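Local coordinates for beta-lactamase-related domain-containing protein (Bacteroides dorei DSM 17855, PDB 5TGF), which is of unconfirmed function but probably acts as a hydrolase of the serine beta-lactamase family, and can bind calcium, at residues 62-67 against 184-189; 85-90 against 155-160; 120-123 against 127-130; 130-135 against 148-153. One frame throughout, in Å; residues are numbered along the deposited sequence.

Interaction 1: 62-67 against 184-189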
loop_
_atom_site.group_PDB
_atom_site.type_symbol
_atom_site.label_atom_id
_atom_site.label_comp_id
_atom_site.label_asym_id
_atom_site.label_seq_id
_atom_site.Cartn_x
_atom_site.Cartn_y
_atom_site.Cartn_z
ATOM N N TRP A 62 1.365 0.402 1.641
ATOM C CA TRP A 62 2.806 0.215 1.428
ATOM C C TRP A 62 3.591 1.072 2.407
ATOM O O TRP A 62 4.528 0.614 3.034
ATOM C CB TRP A 62 3.170 0.565 -0.010
ATOM C CG TRP A 62 4.464 -0.042 -0.528
ATOM C CD1 TRP A 62 5.484 -0.665 0.196
ATOM C CD2 TRP A 62 4.851 -0.108 -1.893
ATOM N NE1 TRP A 62 6.453 -1.131 -0.665
ATOM C CE2 TRP A 62 6.106 -0.779 -1.945
ATOM C CE3 TRP A 62 4.260 0.332 -3.072
ATOM C CZ2 TRP A 62 6.772 -1.016 -3.145
ATOM C CZ3 TRP A 62 4.887 0.056 -4.265
ATOM C CH2 TRP A 62 6.141 -0.630 -4.293
ATOM N N VAL A 63 3.221 2.337 2.486
ATOM C CA VAL A 63 3.854 3.295 3.419
ATOM C C VAL A 63 3.624 2.886 4.873
ATOM O O VAL A 63 4.533 2.941 5.691
ATOM C CB VAL A 63 3.368 4.735 3.169
ATOM C CG1 VAL A 63 4.053 5.704 4.145
ATOM C CG2 VAL A 63 3.605 5.130 1.715
ATOM N N ALA A 64 2.425 2.430 5.207
ATOM C CA ALA A 64 2.154 2.032 6.598
ATOM C C ALA A 64 2.943 0.798 7.022
ATOM O O ALA A 64 3.485 0.732 8.141
ATOM C CB ALA A 64 0.663 1.808 6.784
ATOM N N ALA A 65 3.073 -0.172 6.120
ATOM C CA ALA A 65 3.941 -1.320 6.366
ATOM C C ALA A 65 5.408 -0.876 6.588
ATOM O O ALA A 65 6.113 -1.449 7.439
ATOM C CB ALA A 65 3.862 -2.296 5.204
ATOM N N ALA A 66 5.851 0.121 5.838
ATOM C CA ALA A 66 7.210 0.684 6.039
ATOM C C ALA A 66 7.394 1.363 7.419
ATOM O O ALA A 66 8.464 1.231 8.024
ATOM C CB ALA A 66 7.559 1.643 4.931
ATOM N N VAL A 67 6.362 2.034 7.939
ATOM C CA VAL A 67 6.454 2.632 9.270
ATOM C C VAL A 67 6.635 1.509 10.316
ATOM O O VAL A 67 7.514 1.572 11.182
ATOM C CB VAL A 67 5.213 3.477 9.602
ATOM C CG1 VAL A 67 5.263 3.991 11.034
ATOM C CG2 VAL A 67 5.075 4.646 8.644
ATOM N N SER A 184 2.534 14.891 3.614
ATOM C CA SER A 184 1.861 13.615 3.781
ATOM C C SER A 184 1.353 13.396 5.198
ATOM O O SER A 184 1.992 13.826 6.159
ATOM C CB SER A 184 2.793 12.473 3.389
ATOM O OG SER A 184 3.126 12.563 2.024
ATOM N N HIS A 185 0.224 12.699 5.343
ATOM C CA HIS A 185 -0.250 12.260 6.667
ATOM C C HIS A 185 -1.317 11.169 6.548
ATOM O O HIS A 185 -2.065 11.139 5.564
ATOM C CB HIS A 185 -0.832 13.412 7.481
ATOM C CG HIS A 185 -1.774 14.287 6.733
ATOM N ND1 HIS A 185 -3.087 13.942 6.502
ATOM C CD2 HIS A 185 -1.589 15.485 6.134
ATOM C CE1 HIS A 185 -3.680 14.904 5.824
ATOM N NE2 HIS A 185 -2.783 15.828 5.543
ATOM N N PHE A 186 -1.348 10.274 7.532
ATOM C CA PHE A 186 -2.402 9.247 7.688
ATOM C C PHE A 186 -3.592 9.732 8.502
ATOM O O PHE A 186 -4.695 9.209 8.353
ATOM C CB PHE A 186 -1.814 8.009 8.372
ATOM C CG PHE A 186 -0.927 7.173 7.484
ATOM C CD1 PHE A 186 -1.463 6.168 6.682
ATOM C CD2 PHE A 186 0.460 7.374 7.462
ATOM C CE1 PHE A 186 -0.619 5.336 5.936
ATOM C CE2 PHE A 186 1.290 6.559 6.697
ATOM C CZ PHE A 186 0.753 5.559 5.924
ATOM N N ALA A 187 -3.356 10.704 9.381
ATOM C CA ALA A 187 -4.387 11.270 10.252
ATOM C C ALA A 187 -4.214 12.778 10.265
ATOM O O ALA A 187 -3.080 13.260 10.086
ATOM C CB ALA A 187 -4.223 10.726 11.664
ATOM N N PRO A 188 -5.306 13.531 10.497
ATOM C CA PRO A 188 -6.665 13.012 10.702
ATOM C C PRO A 188 -7.257 12.385 9.451
ATOM O O PRO A 188 -6.907 12.758 8.308
ATOM C CB PRO A 188 -7.467 14.248 11.113
ATOM C CG PRO A 188 -6.732 15.394 10.511
ATOM C CD PRO A 188 -5.277 15.011 10.427
ATOM N N VAL A 189 -8.137 11.427 9.696
ATOM C CA VAL A 189 -8.788 10.626 8.665
ATOM C C VAL A 189 -9.908 11.431 8.021
ATOM O O VAL A 189 -10.756 11.962 8.729
ATOM C CB VAL A 189 -9.325 9.339 9.313
ATOM C CG1 VAL A 189 -10.105 8.480 8.342
ATOM C CG2 VAL A 189 -8.171 8.566 9.899
#
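With CG anti to the carbonyl carbon (chi1 -74°) and the ring turned about a right angle at chi2 (-88°), F186 reaches out of its loop and presents the far corner of its phenyl group to V63 and A64. These two residues lie on helix 60-74 of the beta-lactamase-like fold. S58 and K61 near the start of this helix match an SxxK pattern, which in serine beta-lactamases supplies the nucleophile and its partner lysine; that role is not established here. The leading atom of the ring is CZ. V63 meets it from the edge, close to the ring plane: its CG1, anti to the backbone N, lies 3.8 Å from F186 CZ and 3.9 Å from F186 CE2. One residue further on, the backbone N of A64 approaches F186 CZ to 3.6 Å along an oblique line. The contact is wholly apolar apart from that nitrogen, and no hydrogen bond crosses it. F167 and F171 of helix 167-179 each make an edge-to-face contact with F186, while E168 of the same helix accepts a hydrogen bond from the backbone N of F186. F186 is thus buried between helices 60-74 and 167-179, its ring packed by F167 and F171 and its main chain held by E168. The methyl carbon CB of A64 lies against the same end of the ring, 3.8 Å from F186 CE1.

Interaction 2: 85-90 against 155-160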
loop_
_atom_site.group_PDB
_atom_site.type_symbol
_atom_site.label_atom_id
_atom_site.label_comp_id
_atom_site.label_asym_id
_atom_site.label_seq_id
_atom_site.Cartn_x
_atom_site.Cartn_y
_atom_site.Cartn_z
ATOM N N LYS A 85 1.221 -10.656 22.717
ATOM C CA LYS A 85 2.516 -10.286 23.305
ATOM C C LYS A 85 2.590 -8.788 23.597
ATOM O O LYS A 85 3.198 -8.366 24.586
ATOM C CB LYS A 85 3.658 -10.702 22.397
ATOM C CG LYS A 85 5.016 -10.144 22.799
ATOM C CD LYS A 85 6.132 -10.636 21.896
ATOM C CE LYS A 85 7.432 -9.918 22.232
ATOM N NZ LYS A 85 8.495 -10.125 21.220
ATOM N N TRP A 86 1.979 -7.988 22.729
ATOM C CA TRP A 86 2.076 -6.556 22.818
ATOM C C TRP A 86 0.806 -5.914 23.334
ATOM O O TRP A 86 0.897 -4.892 23.975
ATOM C CB TRP A 86 2.492 -5.948 21.465
ATOM C CG TRP A 86 3.921 -6.281 21.089
ATOM C CD1 TRP A 86 4.347 -7.353 20.369
ATOM C CD2 TRP A 86 5.106 -5.614 21.555
ATOM N NE1 TRP A 86 5.719 -7.357 20.309
ATOM C CE2 TRP A 86 6.208 -6.310 21.034
ATOM C CE3 TRP A 86 5.334 -4.520 22.387
ATOM C CZ2 TRP A 86 7.521 -5.925 21.278
ATOM C CZ3 TRP A 86 6.646 -4.120 22.624
ATOM C CH2 TRP A 86 7.715 -4.817 22.062
ATOM N N LEU A 87 -0.362 -6.490 23.029
ATOM C CA LEU A 87 -1.658 -5.930 23.420
ATOM C C LEU A 87 -2.393 -6.921 24.345
ATOM O O LEU A 87 -3.201 -7.733 23.878
ATOM C CB LEU A 87 -2.547 -5.619 22.209
ATOM C CG LEU A 87 -1.881 -4.855 21.066
ATOM C CD1 LEU A 87 -2.863 -4.592 19.920
ATOM C CD2 LEU A 87 -1.347 -3.544 21.608
ATOM N N PRO A 88 -2.103 -6.858 25.656
ATOM C CA PRO A 88 -2.582 -7.926 26.535
ATOM C C PRO A 88 -4.106 -8.002 26.683
ATOM O O PRO A 88 -4.620 -9.055 27.081
ATOM C CB PRO A 88 -1.884 -7.639 27.879
ATOM C CG PRO A 88 -1.462 -6.212 27.806
ATOM C CD PRO A 88 -1.190 -5.935 26.352
ATOM N N GLN A 89 -4.840 -6.967 26.290
ATOM C CA GLN A 89 -6.275 -7.077 26.257
ATOM C C GLN A 89 -6.769 -8.144 25.277
ATOM O O GLN A 89 -7.932 -8.539 25.355
ATOM C CB GLN A 89 -6.952 -5.697 26.006
ATOM C CG GLN A 89 -6.927 -5.183 24.569
ATOM C CD GLN A 89 -7.694 -3.869 24.345
ATOM O OE1 GLN A 89 -7.348 -3.073 23.456
ATOM N NE2 GLN A 89 -8.750 -3.647 25.130
ATOM N N PHE A 90 -5.907 -8.633 24.383
ATOM C CA PHE A 90 -6.301 -9.713 23.452
ATOM C C PHE A 90 -6.134 -11.136 24.019
ATOM O O PHE A 90 -6.510 -12.084 23.351
ATOM C CB PHE A 90 -5.506 -9.608 22.133
ATOM C CG PHE A 90 -6.048 -8.587 21.168
ATOM C CD1 PHE A 90 -5.913 -7.236 21.411
ATOM C CD2 PHE A 90 -6.694 -8.990 20.010
ATOM C CE1 PHE A 90 -6.435 -6.301 20.534
ATOM C CE2 PHE A 90 -7.206 -8.063 19.119
ATOM C CZ PHE A 90 -7.085 -6.723 19.382
ATOM N N ALA A 155 -2.149 -4.041 13.703
ATOM C CA ALA A 155 -0.717 -3.972 13.394
ATOM C C ALA A 155 -0.131 -2.625 13.771
ATOM O O ALA A 155 0.929 -2.554 14.418
ATOM C CB ALA A 155 -0.446 -4.271 11.911
ATOM N N GLY A 156 -0.809 -1.553 13.372
ATOM C CA GLY A 156 -0.382 -0.227 13.729
ATOM C C GLY A 156 -0.310 0.008 15.242
ATOM O O GLY A 156 0.606 0.672 15.721
ATOM N N ARG A 157 -1.303 -0.494 15.982
ATOM C CA ARG A 157 -1.332 -0.339 17.434
ATOM C C ARG A 157 -0.170 -1.100 18.095
ATOM O O ARG A 157 0.380 -0.631 19.100
ATOM C CB ARG A 157 -2.653 -0.820 17.997
ATOM C CG ARG A 157 -2.824 -0.659 19.509
ATOM C CD ARG A 157 -2.779 0.764 19.957
ATOM N NE ARG A 157 -2.759 0.830 21.432
ATOM C CZ ARG A 157 -2.058 1.696 22.149
ATOM N NH1 ARG A 157 -1.338 2.649 21.577
ATOM N NH2 ARG A 157 -2.095 1.621 23.474
HETATM N N MSE A 158 0.238 -2.230 17.527
HETATM C CA MSE A 158 1.343 -2.978 18.107
HETATM C C MSE A 158 2.627 -2.150 17.979
HETATM O O MSE A 158 3.423 -2.094 18.932
HETATM C CB MSE A 158 1.541 -4.351 17.492
HETATM C CG MSE A 158 0.396 -5.336 17.738
HETATM SE SE MSE A 158 0.495 -6.871 16.528
HETATM C CE MSE A 158 2.001 -7.912 17.264
ATOM N N ALA A 159 2.780 -1.428 16.856
ATOM C CA ALA A 159 3.947 -0.569 16.667
ATOM C C ALA A 159 3.922 0.622 17.633
ATOM O O ALA A 159 4.977 0.998 18.191
ATOM C CB ALA A 159 4.069 -0.117 15.218
ATOM N N GLU A 160 2.732 1.168 17.878
ATOM C CA GLU A 160 2.552 2.269 18.810
ATOM C C GLU A 160 3.033 1.876 20.222
ATOM O O GLU A 160 3.708 2.656 20.891
ATOM C CB GLU A 160 1.098 2.726 18.910
ATOM C CG GLU A 160 0.573 3.485 17.720
ATOM C CD GLU A 160 -0.816 4.085 17.940
ATOM O OE1 GLU A 160 -1.535 3.695 18.894
ATOM O OE2 GLU A 160 -1.209 4.983 17.156
#
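L87 and W86 meet the helical residues R157 and M158 at different inclinations, and no hydrogen bond joins the two segments. The isobutyl group of L87 lies across the selenomethionine side chain of M158 at about a right angle, its CD1 4.0 Å from M158 CG. Against R157 the same leucine is set more obliquely: both methyl branches press on one methylene, with L87 CD2 3.9 Å from R157 CG. The leucine fork is therefore shared between two neighbouring residues of the helix. W86 also runs roughly perpendicular to M158. A bend at chi3 (74°) swings the terminal methyl of M158 toward the indole, where CE comes obliquely to 3.9 Å from W86 CD1.

The contact brings the end of the short, weakly bonded helix 83-86 and the loop residue after it against helix 150-163 in the helical part of the beta-lactamase-like fold. W86 also packs on L77, a residue of the calcium site seen in a structure of this protein, although no calcium is bound to this chain; its indole NE1 is hydrogen-bonded to D81. The guanidinium of R157, led away from the leucine by a bend at chi2 (62°), turns back to its own helix. There R157 NH1 forms a salt bridge of 2.9 Å with E160 OE1, met on the anti side of the carboxylate. The other carboxylate oxygen of E160, OE2, accepts a hydrogen bond from the backbone N of F167.

Interaction 3: 120-123 against 127-130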
loop_
_atom_site.group_PDB
_atom_site.type_symbol
_atom_site.label_atom_id
_atom_site.label_comp_id
_atom_site.label_asym_id
_atom_site.label_seq_id
_atom_site.Cartn_x
_atom_site.Cartn_y
_atom_site.Cartn_z
ATOM N N ASP A 120 -15.024 2.575 10.575
ATOM C CA ASP A 120 -13.817 2.927 11.372
ATOM C C ASP A 120 -13.153 4.156 10.767
ATOM O O ASP A 120 -12.515 4.035 9.722
ATOM C CB ASP A 120 -12.795 1.771 11.386
ATOM C CG ASP A 120 -11.499 2.118 12.149
ATOM O OD1 ASP A 120 -11.183 3.328 12.287
ATOM O OD2 ASP A 120 -10.770 1.181 12.604
ATOM N N ASN A 121 -13.415 5.330 11.367
ATOM C CA ASN A 121 -12.772 6.603 11.011
ATOM C C ASN A 121 -11.921 7.109 12.199
ATOM O O ASN A 121 -11.629 8.302 12.298
ATOM C CB ASN A 121 -13.824 7.673 10.662
ATOM C CG ASN A 121 -14.570 7.374 9.379
ATOM O OD1 ASN A 121 -13.988 6.901 8.413
ATOM N ND2 ASN A 121 -15.856 7.700 9.347
ATOM N N TYR A 122 -11.507 6.212 13.082
ATOM C CA TYR A 122 -10.810 6.620 14.311
ATOM C C TYR A 122 -9.518 7.381 14.012
ATOM O O TYR A 122 -8.739 6.962 13.195
ATOM C CB TYR A 122 -10.469 5.398 15.156
ATOM C CG TYR A 122 -11.683 4.785 15.867
ATOM C CD1 TYR A 122 -12.144 5.343 17.048
ATOM C CD2 TYR A 122 -12.323 3.657 15.380
ATOM C CE1 TYR A 122 -13.202 4.784 17.742
ATOM C CE2 TYR A 122 -13.379 3.084 16.059
ATOM C CZ TYR A 122 -13.827 3.665 17.244
ATOM O OH TYR A 122 -14.879 3.143 17.993
ATOM N N ASN A 123 -9.256 8.410 14.794
ATOM C CA ASN A 123 -7.951 9.096 14.755
ATOM C C ASN A 123 -6.995 8.631 15.850
ATOM O O ASN A 123 -5.845 9.095 15.916
ATOM C CB ASN A 123 -8.152 10.597 14.811
ATOM C CG ASN A 123 -8.783 11.129 13.567
ATOM O OD1 ASN A 123 -8.358 10.818 12.456
ATOM N ND2 ASN A 123 -9.744 11.992 13.735
ATOM N N SER A 127 -8.416 3.404 20.540
ATOM C CA SER A 127 -9.879 3.336 20.437
ATOM C C SER A 127 -10.352 2.405 19.295
ATOM O O SER A 127 -11.307 1.641 19.448
ATOM C CB SER A 127 -10.454 4.740 20.207
ATOM O OG SER A 127 -10.148 5.604 21.272
ATOM N N ALA A 128 -9.669 2.458 18.160
ATOM C CA ALA A 128 -10.021 1.564 17.028
ATOM C C ALA A 128 -9.918 0.118 17.435
ATOM O O ALA A 128 -10.786 -0.677 17.104
ATOM C CB ALA A 128 -9.138 1.814 15.824
ATOM N N VAL A 129 -8.837 -0.235 18.117
ATOM C CA VAL A 129 -8.551 -1.631 18.409
ATOM C C VAL A 129 -9.476 -2.228 19.485
ATOM O O VAL A 129 -9.804 -3.404 19.433
ATOM C CB VAL A 129 -7.062 -1.814 18.779
ATOM C CG1 VAL A 129 -6.833 -3.180 19.374
ATOM C CG2 VAL A 129 -6.191 -1.626 17.562
ATOM N N THR A 130 -9.912 -1.406 20.432
ATOM C CA THR A 130 -10.976 -1.793 21.373
ATOM C C THR A 130 -12.263 -2.207 20.673
ATOM O O THR A 130 -12.871 -3.218 21.025
ATOM C CB THR A 130 -11.277 -0.656 22.370
ATOM O OG1 THR A 130 -10.072 -0.329 23.065
ATOM C CG2 THR A 130 -12.332 -1.117 23.405
HETATM O O HOH W 1 -12.330 0.148 14.656
#
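An Asx turn at D120-Y122 sets the loop ahead of helix 125-133 against the early part of that helix, bringing D120 onto A128 and the ring of Y122 onto S127 and A128. All of this belongs to the helical part of the beta-lactamase-like fold. The turn is closed by Y122 N, which donates to D120 OD1 over 3.0 Å, with an N-H...O angle of 155°. Y122 then lays one face of its ring over the helix backbone. The CA of A128 makes a CH-pi contact, 3.8 Å from the centroid of the Y122 ring and 24° off its normal, so that it lies over the face but displaced toward the rim. The carbonyl carbon of S127 lies over the centre of this same face. Two side chains extend the contact along opposite flanks of the ring: S127 CB is 3.6 Å from Y122 CD1, and A128 CB is 3.7 Å from Y122 CD2. The phenol oxygen reaches further along the helix and is hydrogen-bonded to E131, so the ring is held at its polar end as well as across its face. D120 uses its second carboxylate oxygen on the helix side, where OD2 lies 3.7 Å from A128 CB. A water joins the two segments there, donating weakly to D120 OD2 at 2.8 Å and to the backbone oxygen A128 O at 3.0 Å.

Interaction 4: 130-135 against 148-153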
loop_
_atom_site.group_PDB
_atom_site.type_symbol
_atom_site.label_atom_id
_atom_site.label_comp_id
_atom_site.label_asym_id
_atom_site.label_seq_id
_atom_site.Cartn_x
_atom_site.Cartn_y
_atom_site.Cartn_z
ATOM N N THR A 130 -9.912 -1.406 20.432
ATOM C CA THR A 130 -10.976 -1.793 21.373
ATOM C C THR A 130 -12.263 -2.207 20.673
ATOM O O THR A 130 -12.871 -3.218 21.025
ATOM C CB THR A 130 -11.277 -0.656 22.370
ATOM O OG1 THR A 130 -10.072 -0.329 23.065
ATOM C CG2 THR A 130 -12.332 -1.117 23.405
ATOM N N GLU A 131 -12.683 -1.464 19.661
ATOM C CA GLU A 131 -13.872 -1.865 18.897
ATOM C C GLU A 131 -13.626 -3.133 18.066
ATOM O O GLU A 131 -14.480 -4.027 18.019
ATOM C CB GLU A 131 -14.370 -0.755 18.007
ATOM C CG GLU A 131 -15.605 -1.181 17.210
ATOM C CD GLU A 131 -16.490 -0.035 16.784
ATOM O OE1 GLU A 131 -16.040 1.138 16.890
ATOM O OE2 GLU A 131 -17.627 -0.306 16.321
ATOM N N ILE A 132 -12.443 -3.251 17.463
ATOM C CA ILE A 132 -12.143 -4.434 16.663
ATOM C C ILE A 132 -12.088 -5.702 17.548
ATOM O O ILE A 132 -12.472 -6.789 17.112
ATOM C CB ILE A 132 -10.845 -4.245 15.859
ATOM C CG1 ILE A 132 -11.024 -3.101 14.857
ATOM C CG2 ILE A 132 -10.420 -5.561 15.176
ATOM C CD1 ILE A 132 -9.700 -2.500 14.427
ATOM N N LEU A 133 -11.662 -5.539 18.792
ATOM C CA LEU A 133 -11.519 -6.670 19.720
ATOM C C LEU A 133 -12.855 -7.394 19.924
ATOM O O LEU A 133 -12.868 -8.593 20.080
ATOM C CB LEU A 133 -10.946 -6.202 21.062
ATOM C CG LEU A 133 -10.903 -7.222 22.217
ATOM C CD1 LEU A 133 -10.067 -8.432 21.854
ATOM C CD2 LEU A 133 -10.380 -6.568 23.471
ATOM N N SER A 134 -13.968 -6.668 19.864
ATOM C CA SER A 134 -15.308 -7.236 20.071
ATOM C C SER A 134 -15.813 -8.113 18.920
ATOM O O SER A 134 -16.766 -8.836 19.095
ATOM C CB SER A 134 -16.324 -6.108 20.339
ATOM O OG SER A 134 -16.592 -5.377 19.137
ATOM N N LEU A 135 -15.171 -8.071 17.754
ATOM C CA LEU A 135 -15.698 -8.707 16.547
ATOM C C LEU A 135 -15.190 -10.140 16.400
ATOM O O LEU A 135 -14.005 -10.418 16.530
ATOM C CB LEU A 135 -15.309 -7.911 15.283
ATOM C CG LEU A 135 -15.813 -6.460 15.195
ATOM C CD1 LEU A 135 -15.185 -5.752 13.996
ATOM C CD2 LEU A 135 -17.340 -6.372 15.175
ATOM N N GLY A 148 -8.735 -6.430 3.514
ATOM C CA GLY A 148 -9.496 -5.544 4.385
ATOM C C GLY A 148 -8.643 -4.514 5.052
ATOM O O GLY A 148 -7.488 -4.342 4.668
ATOM N N GLY A 149 -9.240 -3.803 6.000
ATOM C CA GLY A 149 -8.617 -2.663 6.676
ATOM C C GLY A 149 -8.487 -2.769 8.195
ATOM O O GLY A 149 -7.599 -2.173 8.778
ATOM N N LEU A 150 -9.325 -3.553 8.853
ATOM C CA LEU A 150 -9.261 -3.613 10.318
ATOM C C LEU A 150 -7.985 -4.232 10.862
ATOM O O LEU A 150 -7.489 -3.781 11.890
ATOM C CB LEU A 150 -10.491 -4.325 10.907
ATOM C CG LEU A 150 -11.865 -3.720 10.572
ATOM C CD1 LEU A 150 -12.961 -4.492 11.295
ATOM C CD2 LEU A 150 -11.892 -2.264 10.992
ATOM N N ALA A 151 -7.492 -5.304 10.247
ATOM C CA ALA A 151 -6.316 -5.977 10.763
ATOM C C ALA A 151 -5.113 -5.074 10.835
ATOM O O ALA A 151 -4.335 -5.148 11.789
ATOM C CB ALA A 151 -5.990 -7.222 9.951
HETATM N N MSE A 152 -4.972 -4.167 9.874
HETATM C CA MSE A 152 -3.823 -3.259 9.878
HETATM C C MSE A 152 -3.919 -2.260 10.992
HETATM O O MSE A 152 -2.908 -1.711 11.409
HETATM C CB MSE A 152 -3.589 -2.625 8.504
HETATM C CG MSE A 152 -3.052 -3.731 7.592
HETATM SE SE MSE A 152 -2.700 -3.006 5.803
HETATM C CE MSE A 152 -1.663 -1.408 6.257
ATOM N N GLN A 153 -5.140 -1.976 11.469
ATOM C CA GLN A 153 -5.289 -1.131 12.667
ATOM C C GLN A 153 -4.614 -1.760 13.858
ATOM O O GLN A 153 -3.932 -1.085 14.618
ATOM C CB GLN A 153 -6.750 -0.851 13.016
ATOM C CG GLN A 153 -7.557 -0.213 11.924
ATOM C CD GLN A 153 -7.188 1.225 11.694
ATOM O OE1 GLN A 153 -6.251 1.529 10.944
ATOM N NE2 GLN A 153 -7.927 2.126 12.323
#
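I132 and L150 bury most of the surface in this contact, with L135 adding a smaller share beside them. The tip of I132 does the reaching: its CD1 lies 3.6 Å from the backbone oxygen L150 O and 3.7 Å from Q153 CB, so it rests on one turn of helix 150-163. Nearer its root, I132 CG1 is 4.0 Å from L150 CD2. The isoleucine runs aslant L150 but at about a right angle to Q153. L150, with CG anti to its carbonyl carbon (chi1 -58°), divides its two methyl branches between partners: CD2 faces I132, while CD1 is 3.7 Å from L135 CD1.

These residues join the end of helix 125-133 and the loop after it to the start of helix 150-163, two successive helices of the beta-lactamase-like fold. Just before the latter comes Y147, which may correspond to the second hydroxyl residue of the SxxK enzymes. Within 130-135, E131 O accepts two bonds from S134. The one from S134 OG is the shorter, at 2.7 Å, and lies in the carbonyl plane; the other comes from the backbone N. Beyond its aliphatic root, Q153 turns its amide away, donating weakly to D120 through NE2.

Overall arrangement
Interactions 3 and 4 lie closest together, centres about 8 Å apart, sharing T130 and helix 125-133. Interaction 2 uses the middle of helix 150-163, which interaction 4 meets at its start, and touches interaction 3, where F90 CE1 is 3.4 Å from V129 CG1. Interaction 1 is more central, its centre about 17 Å from those of interactions 2 and 4, and meets interaction 4 through A64 CB, 4.0 Å from M152 CE. A64 lies near, without touching, residues of an SxxK pattern of unconfirmed role. Toward interaction 3, V189 N probably hydrogen-bonds N123 OD1 (2.8 Å). The W86 side chain of interaction 2 comes within about 3 Å of that of L77, part of a calcium site empty in this chain.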